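PDB 6HXP: citryl-CoA lyase from Hydrogenobacter thermophilus, which probably cleaves citryl-CoA to acetyl-CoA and oxaloacetate, and binds coenzyme A within a fold of the citrate synthase family. Local coordinates for residues Tyr18-Arg23 with Ile37-Lys42; Gly101-Ala106 with Asn187-Ile192. One frame throughout, in Å; residues are numbered along the deposited sequence.

Interaction 1: residues Tyr18-Arg23 with Ile37-Lys42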
# COMPACT_ATOMS: atom_id res chain seq x y z
N TYR A 18 1.75 -5.05 -27.78
CA TYR A 18 3.12 -5.36 -28.16
C TYR A 18 4.00 -5.09 -26.95
O TYR A 18 3.93 -3.99 -26.37
CB TYR A 18 3.58 -4.49 -29.34
CG TYR A 18 3.03 -5.00 -30.64
CD1 TYR A 18 1.66 -4.94 -30.92
CD2 TYR A 18 3.83 -5.68 -31.54
CE1 TYR A 18 1.14 -5.46 -32.10
CE2 TYR A 18 3.32 -6.22 -32.71
CZ TYR A 18 1.97 -6.14 -32.96
OH TYR A 18 1.52 -6.74 -34.13
N ILE A 19 4.76 -6.09 -26.53
CA ILE A 19 5.67 -6.03 -25.41
C ILE A 19 7.09 -5.89 -25.97
O ILE A 19 7.56 -6.86 -26.58
CB ILE A 19 5.59 -7.31 -24.54
CG1 ILE A 19 4.16 -7.58 -24.03
CG2 ILE A 19 6.59 -7.23 -23.37
CD1 ILE A 19 3.59 -6.62 -23.11
N ARG A 20 7.76 -4.79 -25.72
CA ARG A 20 9.13 -4.56 -26.23
C ARG A 20 9.18 -4.90 -27.72
O ARG A 20 10.16 -5.48 -28.23
CB ARG A 20 10.13 -5.38 -25.45
CG ARG A 20 10.15 -5.06 -23.96
CD ARG A 20 10.64 -3.65 -23.63
NE ARG A 20 10.92 -3.54 -22.20
CZ ARG A 20 11.32 -2.42 -21.58
NH1 ARG A 20 11.47 -1.28 -22.28
NH2 ARG A 20 11.57 -2.43 -20.28
N GLY A 21 8.14 -4.50 -28.45
CA GLY A 21 8.07 -4.70 -29.89
C GLY A 21 7.53 -6.02 -30.36
O GLY A 21 7.24 -6.15 -31.56
N TYR A 22 7.38 -7.00 -29.48
CA TYR A 22 6.84 -8.30 -29.91
C TYR A 22 5.36 -8.39 -29.64
O TYR A 22 4.91 -7.99 -28.56
CB TYR A 22 7.55 -9.45 -29.18
CG TYR A 22 9.02 -9.60 -29.53
CD1 TYR A 22 9.42 -10.15 -30.74
CD2 TYR A 22 10.01 -9.19 -28.65
CE1 TYR A 22 10.77 -10.25 -31.08
CE2 TYR A 22 11.36 -9.30 -28.97
CZ TYR A 22 11.74 -9.82 -30.19
OH TYR A 22 13.06 -9.94 -30.55
N ARG A 23 4.63 -8.98 -30.57
CA ARG A 23 3.18 -9.18 -30.42
C ARG A 23 2.94 -10.11 -29.23
O ARG A 23 3.39 -11.27 -29.24
CB ARG A 23 2.64 -9.78 -31.69
CG ARG A 23 1.16 -9.95 -31.72
CD ARG A 23 0.76 -10.54 -33.08
NE ARG A 23 -0.69 -10.69 -33.18
CZ ARG A 23 -1.33 -11.85 -33.30
NH1 ARG A 23 -0.65 -12.99 -33.32
NH2 ARG A 23 -2.65 -11.88 -33.37
N ILE A 37 9.38 -12.55 -18.64
CA ILE A 37 9.87 -11.63 -17.62
C ILE A 37 11.22 -11.05 -18.02
O ILE A 37 11.44 -9.85 -17.92
CB ILE A 37 9.96 -12.37 -16.28
CG1 ILE A 37 8.53 -12.64 -15.76
CG2 ILE A 37 10.76 -11.57 -15.26
CD1 ILE A 37 8.45 -13.70 -14.68
N TYR A 38 12.11 -11.91 -18.48
CA TYR A 38 13.41 -11.43 -18.92
C TYR A 38 13.17 -10.38 -20.04
O TYR A 38 13.78 -9.30 -20.02
CB TYR A 38 14.29 -12.57 -19.43
CG TYR A 38 15.66 -12.08 -19.85
CD1 TYR A 38 15.88 -11.49 -21.09
CD2 TYR A 38 16.76 -12.25 -19.02
CE1 TYR A 38 17.13 -11.03 -21.47
CE2 TYR A 38 18.03 -11.78 -19.39
CZ TYR A 38 18.21 -11.18 -20.62
OH TYR A 38 19.45 -10.69 -21.01
N LEU A 39 12.36 -10.73 -21.03
CA LEU A 39 12.12 -9.81 -22.13
C LEU A 39 11.59 -8.46 -21.65
O LEU A 39 12.08 -7.41 -22.09
CB LEU A 39 11.11 -10.45 -23.10
CG LEU A 39 10.57 -9.52 -24.19
CD1 LEU A 39 11.65 -9.06 -25.12
CD2 LEU A 39 9.42 -10.20 -24.93
N ILE A 40 10.54 -8.47 -20.79
CA ILE A 40 9.95 -7.19 -20.44
C ILE A 40 10.92 -6.34 -19.65
O ILE A 40 10.90 -5.11 -19.78
CB ILE A 40 8.60 -7.34 -19.77
CG1 ILE A 40 7.83 -5.97 -19.89
CG2 ILE A 40 8.68 -7.85 -18.34
CD1 ILE A 40 6.38 -6.14 -19.52
N LEU A 41 11.75 -6.97 -18.82
CA LEU A 41 12.70 -6.22 -17.99
C LEU A 41 13.93 -5.76 -18.76
O LEU A 41 14.41 -4.64 -18.56
CB LEU A 41 13.13 -7.02 -16.78
CG LEU A 41 12.02 -7.41 -15.81
CD1 LEU A 41 12.58 -8.24 -14.67
CD2 LEU A 41 11.28 -6.17 -15.30
N LYS A 42 14.51 -6.67 -19.57
CA LYS A 42 15.75 -6.34 -20.29
C LYS A 42 15.50 -5.57 -21.58
O LYS A 42 16.35 -4.78 -22.01
CB LYS A 42 16.48 -7.65 -20.67
CG LYS A 42 17.91 -7.45 -21.26
CD LYS A 42 18.95 -7.19 -20.10
CE LYS A 42 20.36 -6.90 -20.45
NZ LYS A 42 21.00 -8.08 -21.08
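The guanidinium of Arg20 turns its NE-NH2 edge to Ile40 and sets both N-H groups on the one carbonyl oxygen, where a beta hairpin, closed by a type I' turn from Ile19 to Tyr22, meets the last turns of helix 33-42. Arg20 NE lies 2.9 Å and Arg20 NH2 2.8 Å from Ile40 O, which sits in the guanidinium plane. The NH2 donor comes nearly along the C=O axis, whereas NE stands above the carbonyl plane. An arginine suits this place because its fork can put two N-H groups on one oxygen near the helix's C-terminal end, whose dipole would probably favour a positive charge. With CG anti to the carbonyl carbon (chi1 -59°), Arg20 CG lies 3.6 Å from Leu39 O; the bend at chi2 then swings the guanidinium to Ile40 O. Gly21, at phi 86°, lets the tight turn close, and Arg20 O accepts a hydrogen bond from Arg250 of a third subunit. Beyond the polar grip the packing is apolar. Ile19 points its branch methyl CG2 into the side chain of Ile40, 3.9 Å from CG1; Asp63 of a second subunit touches both. Leu39, also packed on Leu27, meets the Tyr22 ring at its edge, CD1 3.9 Å from CE2.

Interaction 2: residues Gly101-Ala106 with Asn187-Ile192. With COA (coenzyme A), chain B.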
# COMPACT_ATOMS: atom_id res chain seq x y z
N GLY A 101 16.48 -4.88 -0.11
CA GLY A 101 17.46 -3.87 -0.52
C GLY A 101 18.86 -4.39 -0.73
O GLY A 101 19.61 -3.84 -1.53
N ALA A 102 19.22 -5.48 -0.04
CA ALA A 102 20.57 -6.04 -0.21
C ALA A 102 20.79 -6.50 -1.63
O ALA A 102 21.92 -6.55 -2.06
CB ALA A 102 20.77 -7.20 0.74
N LEU A 103 19.73 -6.86 -2.37
CA LEU A 103 19.91 -7.25 -3.79
C LEU A 103 20.41 -6.08 -4.61
O LEU A 103 21.30 -6.26 -5.43
CB LEU A 103 18.60 -7.74 -4.38
CG LEU A 103 18.13 -9.04 -3.76
CD1 LEU A 103 16.67 -9.15 -3.90
CD2 LEU A 103 18.80 -10.20 -4.43
N GLU A 104 19.85 -4.89 -4.40
CA GLU A 104 20.33 -3.69 -5.08
C GLU A 104 21.78 -3.40 -4.69
O GLU A 104 22.63 -3.16 -5.55
CB GLU A 104 19.49 -2.46 -4.74
CG GLU A 104 18.03 -2.49 -5.16
CD GLU A 104 17.15 -1.36 -4.59
OE1 GLU A 104 17.61 -0.60 -3.71
OE2 GLU A 104 15.97 -1.26 -5.00
N ASP A 105 22.06 -3.43 -3.38
CA ASP A 105 23.37 -3.11 -2.88
C ASP A 105 24.43 -4.09 -3.38
O ASP A 105 25.53 -3.67 -3.73
CB ASP A 105 23.39 -3.06 -1.35
CG ASP A 105 22.39 -2.07 -0.76
OD1 ASP A 105 22.06 -1.07 -1.45
OD2 ASP A 105 21.96 -2.29 0.38
N ALA A 106 24.12 -5.38 -3.33
CA ALA A 106 25.07 -6.41 -3.77
C ALA A 106 25.29 -6.33 -5.28
O ALA A 106 26.43 -6.47 -5.71
CB ALA A 106 24.56 -7.78 -3.39
N ASN A 187 25.78 -15.12 0.48
CA ASN A 187 24.40 -15.52 0.76
C ASN A 187 23.55 -15.45 -0.48
O ASN A 187 23.98 -14.96 -1.54
CB ASN A 187 23.80 -14.73 1.95
CG ASN A 187 23.60 -13.26 1.69
OD1 ASN A 187 23.09 -12.87 0.64
ND2 ASN A 187 23.89 -12.43 2.70
N VAL A 188 22.31 -15.94 -0.40
CA VAL A 188 21.46 -16.02 -1.57
C VAL A 188 21.18 -14.65 -2.20
O VAL A 188 21.04 -14.54 -3.43
CB VAL A 188 20.16 -16.81 -1.26
CG1 VAL A 188 19.21 -16.01 -0.34
CG2 VAL A 188 19.49 -17.26 -2.54
N ASP A 189 21.20 -13.57 -1.41
CA ASP A 189 21.02 -12.23 -2.00
C ASP A 189 22.23 -11.91 -2.89
O ASP A 189 22.07 -11.40 -4.00
CB ASP A 189 20.94 -11.12 -0.93
CG ASP A 189 19.76 -11.17 -0.02
OD1 ASP A 189 18.70 -11.63 -0.46
OD2 ASP A 189 19.89 -10.71 1.16
N GLY A 190 23.43 -12.19 -2.39
CA GLY A 190 24.63 -11.96 -3.18
C GLY A 190 24.65 -12.84 -4.43
O GLY A 190 25.08 -12.42 -5.50
N ALA A 191 24.19 -14.11 -4.30
CA ALA A 191 24.15 -15.06 -5.44
C ALA A 191 23.20 -14.57 -6.55
O ALA A 191 23.59 -14.50 -7.73
CB ALA A 191 23.70 -16.42 -4.96
N ILE A 192 21.99 -14.16 -6.18
CA ILE A 192 21.05 -13.62 -7.16
C ILE A 192 21.59 -12.34 -7.76
O ILE A 192 21.52 -12.11 -8.97
CB ILE A 192 19.68 -13.43 -6.50
CG1 ILE A 192 19.09 -14.82 -6.18
CG2 ILE A 192 18.78 -12.63 -7.38
CD1 ILE A 192 17.87 -14.75 -5.36
N1A COA B . 30.68 -7.66 5.68
C2A COA B . 31.65 -7.41 6.57
N3A COA B . 31.74 -7.80 7.85
C4A COA B . 30.67 -8.53 8.20
C5A COA B . 29.59 -8.86 7.40
C6A COA B . 29.62 -8.40 6.07
N6A COA B . 28.67 -8.68 5.17
N7A COA B . 28.68 -9.64 8.10
C8A COA B . 29.23 -9.77 9.28
N9A COA B . 30.43 -9.13 9.42
C1B COA B . 31.35 -9.16 10.56
C2B COA B . 30.68 -9.37 11.93
O2B COA B . 30.53 -8.13 12.60
C3B COA B . 31.72 -10.26 12.61
O3B COA B . 32.85 -9.47 13.04
P3B COA B . 33.86 -9.79 14.27
O7A COA B . 33.43 -11.02 15.02
O8A COA B . 35.25 -9.93 13.66
O9A COA B . 33.84 -8.53 15.15
C4B COA B . 32.21 -11.14 11.47
O4B COA B . 32.27 -10.21 10.36
C5B COA B . 31.33 -12.30 11.08
O5B COA B . 30.85 -12.99 12.26
P1A COA B . 29.48 -13.86 12.23
O1A COA B . 29.13 -14.32 13.60
O2A COA B . 29.72 -14.99 11.23
O3A COA B . 28.34 -12.93 11.63
P2A COA B . 27.02 -12.29 12.26
O4A COA B . 26.24 -13.32 12.98
O5A COA B . 27.49 -11.14 13.15
O6A COA B . 26.19 -11.59 11.05
CBP COA B . 24.20 -11.20 9.69
CCP COA B . 24.97 -12.19 10.56
CDP COA B . 23.28 -12.00 8.75
CEP COA B . 23.34 -10.33 10.62
CAP COA B . 25.12 -10.27 8.86
OAP COA B . 26.26 -10.93 8.33
C9P COA B . 24.40 -9.51 7.76
O9P COA B . 23.77 -8.48 8.02
N8P COA B . 24.52 -9.98 6.51
C7P COA B . 24.02 -9.27 5.34
C6P COA B . 24.89 -8.08 4.99
C5P COA B . 24.22 -7.15 4.01
O5P COA B . 23.86 -7.54 2.90
N4P COA B . 24.09 -5.88 4.42
C3P COA B . 23.99 -4.74 3.52
C2P COA B . 22.65 -4.64 2.80
S1P COA B . 21.36 -4.59 4.08
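The carboxylate of Asp189 turns toward a methyl group: its OD2 lies 3.6 Å from CB of Ala102, where the segments 101-106 and 188-192, on helices 101-116 and 188-198 of the citrate synthase fold, cross at -51° beside the coenzyme A pocket. The segment axes approach to 8.5 Å, a closeness that small residues allow. Ala106 offers only CB, 4.2 Å from CA of Gly190, and Gly190, which has no side chain to point, also lies close to Gly136, a residue of the coenzyme A site. Leu103 supplies the bulk: CD2 reaches 3.5 Å to Asp189 O and packs on CG2 of Ile192, while Phe210 of helix 206-228 touches the same leucine. Asn187 caps the second helix. Its CG lies between the backbone N and carbonyl carbon (chi1 67°), which brings OD1 back to accept from Gly190 N at 3.1 Å and, weakly, from Asp189 N; its ND2 donates to Gly138 O. A leucine in its place would probably leave these first-turn N-H groups without their cap and Gly138 O without its donor. On the first helix, Ala102 CB also approaches the pantetheine oxygen O5P, and Asp105 OD2 comes 3.4 Å from C2P of coenzyme A, the carbon next to the thiol sulfur.

From the N terminus, interaction 1 comes first: 13 residues after the hairpin, mostly in helices 24-27 and 33-42, the chain has turned back on itself, closing a short local loop. Helices 48-60, 69-79 and 84-93 follow before interaction 2 opens at 101-106. That second loop is far longer, 80 residues that include the coenzyme-binding 132-143 region and helices 147-158 and 164-180. The two loops run in series, neither nesting nor crossing, and the contact centres stand 25 Å apart. Helix 206-228 links their surroundings, receiving Ile37 and Leu41 from 37-42 and Leu103 from 101-106. Interaction 1 thus fastens the N-terminal hairpin to the helical body near neighbouring subunits; interaction 2 joins helices beside the coenzyme.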